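Local coordinates for protein 16 kDa beta-galactoside-binding lectin (PDB 1QMJ) that binds beta-galactosides such as lactose as a homodimeric galectin and may take part in regulating differentiation, at residues Cys15-Ala26 against Phe78-Ile88. Residues are numbered along the deposited sequence; the frame is centred on the assembly and turned at random.
Sequences CVKVKGKILSDA and FQQGDKVEICI. With BME (beta-mercaptoethanol), chain C.
Glu85 reaches across to two lysines of the antiparallel neighbour strand, Lys17 and Lys19, on the polar face of the sheet. With its CG anti to the backbone N (chi1 -179°) and the chain extended, its carboxylate comes between them: OE2 lies 3.4 Å from Lys17 CD and 3.4 Å from Lys19 CD, touching the methylenes of both aliphatic stems. The ammonium groups lie farther off, Lys17 NZ 4.2 Å from Glu85 OE2, too far for a salt bridge, though the opposite charges probably still attract. Lys17 also runs alongside Cys87, its CG 3.4 Å from SG, a sulfur joined by a disulfide to beta-mercaptoethanol, probably from crystallisation; the hydroxyl O1 of that adduct donates a hydrogen bond to Glu85 O. Farther along, Lys21 and Lys83 slant across one another with CG atoms in contact, and Lys21 NZ donates a long hydrogen bond to Gly81 O (3.3 Å), from above the carbonyl plane rather than on a lone pair.

On the reverse face beta-branched side chains, suited to extended backbone, pair as Val16 with Ile88 and Val18 with Ile86. Their main chains form reciprocal hydrogen bonds, the straightest from Ile86 N to Val18 O (2.7 Å, 177°). Ile22 leans toward the type II turn Gln79-Asp82, its CD1 meeting the Phe78 ring obliquely; Gly81, third in that turn, easily adopts the positive phi needed there.

Strands 16-22 and 83-90 are inner members of the five-stranded sheet of the galectin beta-sandwich, flanked by 124-131 and 94-98 respectively. Their apolar face packs on strand 29-33 of the other sheet, where Phe29 meets Ile22 and Ile86, and Val31 and Val33 meet Ile88.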
# COMPACT_ATOMS: atom_id res chain seq x y z
N CYS A 15 -7.63 4.67 11.14
CA CYS A 15 -7.73 3.22 11.02
C CYS A 15 -7.07 2.73 9.73
O CYS A 15 -7.27 3.30 8.65
CB CYS A 15 -9.21 2.81 11.02
SG CYS A 15 -9.49 1.01 10.65
N VAL A 16 -6.29 1.67 9.89
CA VAL A 16 -5.59 1.01 8.78
C VAL A 16 -6.17 -0.39 8.63
O VAL A 16 -6.07 -1.22 9.54
CB VAL A 16 -4.09 0.91 9.07
CG1 VAL A 16 -3.34 0.08 8.02
CG2 VAL A 16 -3.39 2.27 9.10
N LYS A 17 -6.76 -0.63 7.48
CA LYS A 17 -7.38 -1.92 7.20
C LYS A 17 -6.63 -2.69 6.13
O LYS A 17 -6.40 -2.18 5.02
CB LYS A 17 -8.81 -1.73 6.70
CG LYS A 17 -9.72 -1.04 7.71
CD LYS A 17 -11.17 -0.97 7.23
CE LYS A 17 -12.16 -0.61 8.33
NZ LYS A 17 -13.53 -1.05 8.03
N VAL A 18 -6.27 -3.89 6.50
CA VAL A 18 -5.57 -4.81 5.60
C VAL A 18 -6.48 -6.00 5.32
O VAL A 18 -6.83 -6.77 6.22
CB VAL A 18 -4.28 -5.33 6.24
CG1 VAL A 18 -3.56 -6.35 5.36
CG2 VAL A 18 -3.26 -4.22 6.51
N LYS A 19 -6.85 -6.11 4.06
CA LYS A 19 -7.71 -7.19 3.59
C LYS A 19 -6.86 -8.16 2.78
O LYS A 19 -5.99 -7.75 2.01
CB LYS A 19 -8.83 -6.65 2.70
CG LYS A 19 -9.58 -5.48 3.33
CD LYS A 19 -10.73 -4.97 2.45
CE LYS A 19 -11.93 -5.92 2.43
NZ LYS A 19 -11.69 -7.16 1.67
N GLY A 20 -7.14 -9.43 2.95
CA GLY A 20 -6.40 -10.47 2.24
C GLY A 20 -6.98 -11.85 2.53
O GLY A 20 -8.07 -11.97 3.11
N LYS A 21 -6.24 -12.83 2.09
CA LYS A 21 -6.60 -14.23 2.26
C LYS A 21 -5.43 -15.03 2.79
O LYS A 21 -4.30 -14.94 2.28
CB LYS A 21 -7.02 -14.81 0.90
CG LYS A 21 -7.39 -16.30 0.98
CD LYS A 21 -6.81 -17.12 -0.17
CE LYS A 21 -7.10 -18.62 -0.03
NZ LYS A 21 -8.54 -18.93 -0.03
N ILE A 22 -5.73 -15.79 3.82
CA ILE A 22 -4.75 -16.68 4.45
C ILE A 22 -4.63 -17.91 3.56
O ILE A 22 -5.64 -18.53 3.21
CB ILE A 22 -5.22 -17.07 5.86
CG1 ILE A 22 -5.52 -15.87 6.76
CG2 ILE A 22 -4.19 -17.91 6.62
CD1 ILE A 22 -6.29 -16.26 8.03
N LEU A 23 -3.41 -18.25 3.20
CA LEU A 23 -3.15 -19.42 2.32
C LEU A 23 -3.64 -20.71 3.01
O LEU A 23 -3.61 -20.83 4.23
CB LEU A 23 -1.66 -19.55 2.04
CG LEU A 23 -1.08 -18.33 1.31
CD1 LEU A 23 0.29 -18.60 0.69
CD2 LEU A 23 -1.97 -17.84 0.16
N SER A 24 -4.09 -21.63 2.17
CA SER A 24 -4.65 -22.92 2.60
C SER A 24 -3.58 -23.89 3.16
O SER A 24 -3.81 -25.10 3.29
CB SER A 24 -5.33 -23.62 1.42
OG SER A 24 -6.48 -22.88 1.03
N ASP A 25 -2.43 -23.34 3.49
CA ASP A 25 -1.31 -24.13 4.06
C ASP A 25 -0.36 -23.20 4.79
O ASP A 25 0.85 -23.44 4.86
CB ASP A 25 -0.55 -24.85 2.94
CG ASP A 25 -0.38 -23.98 1.69
OD1 ASP A 25 -1.39 -23.78 0.91
OD2 ASP A 25 0.77 -23.46 1.43
N ALA A 26 -0.96 -22.16 5.30
CA ALA A 26 -0.25 -21.11 6.02
C ALA A 26 0.37 -21.62 7.32
O ALA A 26 -0.30 -22.28 8.14
CB ALA A 26 -1.23 -19.98 6.38
N PHE A 78 -8.51 -17.47 13.66
CA PHE A 78 -8.07 -17.66 12.24
C PHE A 78 -8.02 -19.13 11.82
O PHE A 78 -7.77 -20.02 12.63
CB PHE A 78 -6.67 -17.07 12.02
CG PHE A 78 -6.54 -15.60 12.45
CD1 PHE A 78 -7.04 -14.58 11.64
CD2 PHE A 78 -5.92 -15.28 13.67
CE1 PHE A 78 -6.92 -13.24 12.03
CE2 PHE A 78 -5.79 -13.94 14.06
CZ PHE A 78 -6.29 -12.92 13.25
N GLN A 79 -8.25 -19.31 10.53
CA GLN A 79 -8.23 -20.61 9.86
C GLN A 79 -7.63 -20.43 8.46
O GLN A 79 -7.82 -19.39 7.81
CB GLN A 79 -9.65 -21.17 9.74
CG GLN A 79 -10.28 -21.51 11.09
CD GLN A 79 -11.72 -22.03 10.98
OE1 GLN A 79 -12.46 -21.61 10.10
NE2 GLN A 79 -12.15 -22.94 11.83
N GLN A 80 -6.91 -21.44 8.02
CA GLN A 80 -6.25 -21.43 6.71
C GLN A 80 -7.30 -21.40 5.59
O GLN A 80 -8.31 -22.11 5.65
CB GLN A 80 -5.38 -22.68 6.53
CG GLN A 80 -4.22 -22.77 7.52
CD GLN A 80 -3.61 -24.17 7.59
OE1 GLN A 80 -2.39 -24.30 7.68
NE2 GLN A 80 -4.39 -25.23 7.54
N GLY A 81 -7.01 -20.56 4.59
CA GLY A 81 -7.87 -20.38 3.40
C GLY A 81 -8.98 -19.37 3.69
O GLY A 81 -9.93 -19.20 2.91
N ASP A 82 -8.83 -18.72 4.81
CA ASP A 82 -9.79 -17.73 5.28
C ASP A 82 -9.43 -16.32 4.80
O ASP A 82 -8.27 -15.89 4.88
CB ASP A 82 -9.80 -17.71 6.81
CG ASP A 82 -10.86 -18.64 7.40
OD1 ASP A 82 -11.37 -19.58 6.68
OD2 ASP A 82 -11.25 -18.47 8.61
N LYS A 83 -10.46 -15.65 4.31
CA LYS A 83 -10.37 -14.27 3.82
C LYS A 83 -10.78 -13.35 4.97
O LYS A 83 -11.96 -13.30 5.36
CB LYS A 83 -11.32 -14.07 2.64
CG LYS A 83 -10.82 -14.74 1.35
CD LYS A 83 -11.96 -15.21 0.44
CE LYS A 83 -11.48 -16.13 -0.68
NZ LYS A 83 -12.58 -16.81 -1.37
N VAL A 84 -9.80 -12.65 5.49
CA VAL A 84 -10.02 -11.75 6.62
C VAL A 84 -9.52 -10.33 6.35
O VAL A 84 -8.66 -10.12 5.47
CB VAL A 84 -9.27 -12.28 7.85
CG1 VAL A 84 -7.75 -12.28 7.67
CG2 VAL A 84 -9.54 -11.46 9.11
N GLU A 85 -10.11 -9.44 7.15
CA GLU A 85 -9.82 -8.00 7.17
C GLU A 85 -9.33 -7.64 8.57
O GLU A 85 -10.03 -7.87 9.57
CB GLU A 85 -11.07 -7.18 6.85
CG GLU A 85 -10.80 -5.66 6.84
CD GLU A 85 -11.98 -4.83 6.34
OE1 GLU A 85 -13.17 -5.07 6.77
OE2 GLU A 85 -11.79 -3.87 5.49
N ILE A 86 -8.13 -7.11 8.61
CA ILE A 86 -7.48 -6.71 9.87
C ILE A 86 -7.44 -5.19 9.98
O ILE A 86 -6.89 -4.49 9.11
CB ILE A 86 -6.06 -7.28 9.88
CG1 ILE A 86 -6.05 -8.81 9.79
CG2 ILE A 86 -5.28 -6.92 11.14
CD1 ILE A 86 -4.73 -9.38 9.25
N CYS A 87 -8.03 -4.70 11.06
CA CYS A 87 -8.11 -3.25 11.34
C CYS A 87 -7.17 -2.90 12.50
O CYS A 87 -7.23 -3.51 13.58
CB CYS A 87 -9.53 -2.87 11.71
SG CYS A 87 -10.72 -3.09 10.29
N ILE A 88 -6.33 -1.92 12.23
CA ILE A 88 -5.34 -1.45 13.19
C ILE A 88 -5.47 0.05 13.45
O ILE A 88 -5.58 0.86 12.52
CB ILE A 88 -3.93 -1.71 12.64
CG1 ILE A 88 -3.63 -3.21 12.49
CG2 ILE A 88 -2.83 -1.15 13.54
CD1 ILE A 88 -2.41 -3.48 11.60
C1 BME C . -12.65 -6.09 11.61
C2 BME C . -13.01 -5.00 10.60
O1 BME C . -12.39 -7.29 10.92
S2 BME C . -12.47 -3.37 11.17